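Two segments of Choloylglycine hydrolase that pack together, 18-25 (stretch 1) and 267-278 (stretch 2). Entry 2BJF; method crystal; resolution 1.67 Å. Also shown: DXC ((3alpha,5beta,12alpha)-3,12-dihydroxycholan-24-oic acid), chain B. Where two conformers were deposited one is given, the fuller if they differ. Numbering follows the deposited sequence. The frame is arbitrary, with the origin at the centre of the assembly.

Stretch 1 (18-25) RNMDIEYS
Stretch 2 (267-278) RTVEEKSDLTQY

Where two antiparallel strands meet, the backbone fixes the register and side-chain torsions decide what each face of the sheet can do. Choloylglycine hydrolase offers a compact example. Strand 18-22 pairs with strand 275-278, their N-to-C directions 127° apart, with Asp21 opposite Thr276 (CA-CA 4.4 Å) and Ile22 opposite Leu275 (CA-CA 5.7 Å). Within the two strands the backbone is extended, except at Gln277 (phi/psi -67/-42). Met20 N donates to Tyr278 O (2.9 Å), while Met20 O accepts from Gln277 N (2.8 Å), not from Tyr278. Beyond this, Leu275 N reaches Ile22 O at 3.2 Å, and the return bond from Ile22 N to Leu275 O (3.1 Å) is weak, bent to 134°.

Met20 and Tyr278 share a face of the sheet. With chi1 p (72°) and chi2 83°, the Tyr278 ring lies against Met20, whose CB sits 3.6 Å from the ring centroid, 17° off the normal. Met20, t/p/p, curls so that CE comes 3.4 Å from Tyr278 OH. Arg18, p with chi2 at 93°, folds back: NE donates to Asn19 O (2.9 Å), CD lies 4.0 Å from Tyr278 CE1, and NH2 comes within 3.0 Å of O3 of the bound deoxycholate.

On the other face, Asp21 and Thr276 both take chi1 m, bringing Thr276 OG1 to donate to Asp21 OD1 at 2.7 Å.

Past the strand, Glu23 (phi/psi -100/10) bends as p/m, laying CG 4.1 Å from Lys272 CB. Its OE2 remains 4.4 Å from Lys272 NZ, beyond a salt bridge, and instead receives a hydrogen bond from a water (2.7 Å). That water also donates to Glu270 OE1 (2.7 Å) and accepts from Thr268 OG1 (2.8 Å), joining Glu23 to the type I turn 268-271. Thr268, chi1 p, also accepts through OG1 from Lys272 N (3.2 Å).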

# COMPACT_ATOMS: atom_id res chain seq x y z
N ARG A 18 -22.84 2.48 14.70
CA ARG A 18 -21.88 3.32 13.98
C ARG A 18 -20.81 3.96 14.85
O ARG A 18 -21.00 4.18 16.05
CB ARG A 18 -22.63 4.42 13.21
CG ARG A 18 -23.52 5.33 14.07
CD ARG A 18 -22.80 6.59 14.56
NE ARG A 18 -22.38 7.44 13.45
CZ ARG A 18 -23.18 8.26 12.77
NH1 ARG A 18 -24.47 8.35 13.07
NH2 ARG A 18 -22.69 8.99 11.78
N ASN A 19 -19.68 4.25 14.22
CA ASN A 19 -18.73 5.24 14.72
C ASN A 19 -19.19 6.62 14.28
O ASN A 19 -19.54 6.81 13.11
CB ASN A 19 -17.33 4.99 14.15
CG ASN A 19 -16.57 3.89 14.87
OD1 ASN A 19 -16.96 3.44 15.95
ND2 ASN A 19 -15.47 3.46 14.27
N MET A 20 -19.19 7.57 15.20
CA MET A 20 -19.42 8.97 14.87
C MET A 20 -18.09 9.69 14.78
O MET A 20 -17.44 9.93 15.80
CB MET A 20 -20.32 9.64 15.91
CG MET A 20 -20.42 11.17 15.78
SD MET A 20 -21.19 11.71 14.25
CE MET A 20 -22.88 11.19 14.54
N ASP A 21 -17.68 10.05 13.56
CA ASP A 21 -16.39 10.69 13.33
C ASP A 21 -16.56 12.17 12.99
O ASP A 21 -16.85 12.52 11.84
CB ASP A 21 -15.61 9.96 12.22
CG ASP A 21 -15.46 8.47 12.48
OD1 ASP A 21 -15.52 8.03 13.65
OD2 ASP A 21 -15.26 7.72 11.49
N ILE A 22 -16.39 13.01 14.01
CA ILE A 22 -16.49 14.47 13.86
C ILE A 22 -15.48 15.18 14.78
O ILE A 22 -14.98 14.58 15.74
CB ILE A 22 -17.93 15.02 14.12
CG1 ILE A 22 -18.50 14.46 15.43
CG2 ILE A 22 -18.85 14.73 12.92
CD1 ILE A 22 -19.86 15.02 15.81
N GLU A 23 -15.18 16.44 14.47
CA GLU A 23 -14.22 17.22 15.25
C GLU A 23 -14.90 18.18 16.24
O GLU A 23 -14.24 19.03 16.86
CB GLU A 23 -13.27 17.99 14.31
CG GLU A 23 -13.87 19.20 13.59
CD GLU A 23 -14.58 18.86 12.28
OE1 GLU A 23 -15.24 17.81 12.19
OE2 GLU A 23 -14.49 19.68 11.34
N TYR A 24 -16.21 18.02 16.40
CA TYR A 24 -17.02 18.92 17.21
C TYR A 24 -18.06 18.18 18.04
O TYR A 24 -18.32 16.99 17.82
CB TYR A 24 -17.70 19.96 16.31
CG TYR A 24 -18.60 19.37 15.24
CD1 TYR A 24 -19.96 19.16 15.48
CD2 TYR A 24 -18.09 19.01 13.99
CE1 TYR A 24 -20.78 18.62 14.50
CE2 TYR A 24 -18.90 18.46 13.01
CZ TYR A 24 -20.25 18.27 13.27
OH TYR A 24 -21.07 17.73 12.31
N SER A 25 -18.66 18.88 19.00
CA SER A 25 -19.82 18.38 19.73
C SER A 25 -21.08 18.95 19.10
O SER A 25 -21.11 20.13 18.72
CB SER A 25 -19.74 18.79 21.20
OG SER A 25 -20.98 18.58 21.86
N ARG A 267 -6.05 15.47 11.15
CA ARG A 267 -6.20 16.91 11.33
C ARG A 267 -6.92 17.55 10.15
O ARG A 267 -6.52 17.37 9.00
CB ARG A 267 -4.84 17.58 11.54
CG ARG A 267 -4.03 17.02 12.71
CD ARG A 267 -4.49 17.58 14.05
NE ARG A 267 -4.02 18.94 14.27
CZ ARG A 267 -4.27 19.67 15.36
NH1 ARG A 267 -5.01 19.18 16.34
NH2 ARG A 267 -3.79 20.90 15.46
N THR A 268 -7.98 18.30 10.45
CA THR A 268 -8.73 19.03 9.43
C THR A 268 -7.93 20.25 8.97
O THR A 268 -6.93 20.61 9.60
CB THR A 268 -10.11 19.49 9.96
OG1 THR A 268 -9.93 20.45 11.01
CG2 THR A 268 -10.92 18.31 10.49
N VAL A 269 -8.38 20.89 7.89
CA VAL A 269 -7.73 22.11 7.39
C VAL A 269 -7.84 23.28 8.38
O VAL A 269 -7.06 24.23 8.32
CB VAL A 269 -8.24 22.53 5.98
CG1 VAL A 269 -7.88 21.47 4.94
CG2 VAL A 269 -9.74 22.82 5.98
N GLU A 270 -8.81 23.19 9.29
CA GLU A 270 -8.99 24.18 10.36
C GLU A 270 -8.13 23.84 11.59
O GLU A 270 -8.26 24.49 12.63
CB GLU A 270 -10.47 24.30 10.75
CG GLU A 270 -11.37 24.89 9.68
CD GLU A 270 -11.88 23.87 8.67
OE1 GLU A 270 -11.79 22.65 8.95
OE2 GLU A 270 -12.37 24.28 7.60
N GLU A 271 -7.27 22.84 11.44
CA GLU A 271 -6.33 22.41 12.49
C GLU A 271 -7.03 21.91 13.76
O GLU A 271 -6.67 22.29 14.88
CB GLU A 271 -5.29 23.50 12.78
CG GLU A 271 -4.32 23.75 11.62
CD GLU A 271 -3.44 24.97 11.82
OE1 GLU A 271 -3.07 25.28 12.97
OE2 GLU A 271 -3.12 25.63 10.81
N LYS A 272 -8.04 21.07 13.56
CA LYS A 272 -8.73 20.39 14.66
C LYS A 272 -8.61 18.88 14.46
O LYS A 272 -8.57 18.39 13.33
CB LYS A 272 -10.21 20.78 14.70
CG LYS A 272 -10.48 22.16 15.29
CD LYS A 272 -11.95 22.55 15.16
CE LYS A 272 -12.23 23.18 13.80
NZ LYS A 272 -13.69 23.39 13.53
N SER A 273 -8.55 18.15 15.57
CA SER A 273 -8.47 16.69 15.52
C SER A 273 -9.84 16.06 15.31
O SER A 273 -10.76 16.24 16.12
CB SER A 273 -7.81 16.13 16.78
OG SER A 273 -6.43 16.44 16.81
N ASP A 274 -9.97 15.32 14.21
CA ASP A 274 -11.16 14.53 13.92
C ASP A 274 -11.09 13.26 14.77
O ASP A 274 -10.07 12.55 14.76
CB ASP A 274 -11.20 14.18 12.43
CG ASP A 274 -12.61 13.88 11.93
OD1 ASP A 274 -13.57 13.86 12.73
OD2 ASP A 274 -12.75 13.66 10.71
N LEU A 275 -12.15 13.00 15.53
CA LEU A 275 -12.18 11.87 16.47
C LEU A 275 -13.40 10.99 16.25
O LEU A 275 -14.44 11.47 15.80
CB LEU A 275 -12.23 12.37 17.92
CG LEU A 275 -11.38 13.53 18.43
CD1 LEU A 275 -11.68 13.80 19.91
CD2 LEU A 275 -9.91 13.25 18.24
N THR A 276 -13.28 9.71 16.59
CA THR A 276 -14.46 8.88 16.80
C THR A 276 -15.02 9.29 18.16
O THR A 276 -14.56 8.80 19.21
CB THR A 276 -14.14 7.37 16.73
OG1 THR A 276 -13.68 7.05 15.41
CG2 THR A 276 -15.38 6.53 17.05
N GLN A 277 -15.99 10.19 18.14
CA GLN A 277 -16.56 10.77 19.35
C GLN A 277 -17.33 9.74 20.17
O GLN A 277 -17.22 9.72 21.40
CB GLN A 277 -17.48 11.96 19.01
CG GLN A 277 -16.77 13.13 18.32
CD GLN A 277 -15.97 14.02 19.26
OE1 GLN A 277 -15.19 14.86 18.81
NE2 GLN A 277 -16.17 13.86 20.57
N TYR A 278 -18.09 8.89 19.49
CA TYR A 278 -18.81 7.79 20.12
C TYR A 278 -18.99 6.60 19.19
O TYR A 278 -18.88 6.72 17.97
CB TYR A 278 -20.16 8.25 20.73
CG TYR A 278 -21.27 8.58 19.74
CD1 TYR A 278 -22.07 7.57 19.19
CD2 TYR A 278 -21.54 9.90 19.39
CE1 TYR A 278 -23.09 7.87 18.30
CE2 TYR A 278 -22.57 10.21 18.51
CZ TYR A 278 -23.34 9.19 17.97
OH TYR A 278 -24.35 9.50 17.09
C1 DXC B . -26.19 22.77 11.49
C2 DXC B . -27.27 21.87 10.88
C3 DXC B . -28.32 21.42 11.90
C4 DXC B . -27.74 20.80 13.18
C5 DXC B . -26.65 21.72 13.74
C6 DXC B . -25.57 22.11 12.72
C7 DXC B . -29.34 20.50 11.20
C8 DXC B . -28.81 19.08 10.95
C9 DXC B . -28.13 18.44 12.15
C10 DXC B . -27.15 19.40 12.86
C11 DXC B . -27.31 17.21 11.74
C12 DXC B . -26.63 16.47 12.89
C13 DXC B . -25.70 17.42 13.64
C14 DXC B . -26.42 18.72 14.04
C15 DXC B . -27.97 16.14 10.86
C16 DXC B . -27.04 14.93 11.04
C17 DXC B . -25.97 15.34 12.08
C18 DXC B . -28.82 20.69 14.25
C19 DXC B . -25.34 14.12 12.79
O1 DXC B . -24.53 17.74 12.86
O2 DXC B . -25.16 23.00 10.52
C20 DXC B . -27.66 15.89 13.88
C21 DXC B . -24.56 13.24 11.81
C22 DXC B . -23.40 13.98 11.13
C23 DXC B . -22.33 13.05 10.63
O3 DXC B . -22.37 11.84 10.94
O4 DXC B . -21.42 13.53 9.92
C24 DXC B . -24.46 14.47 13.99
O HOH W 1 -12.48 21.46 11.25
O HOH W 2 -11.39 17.88 18.20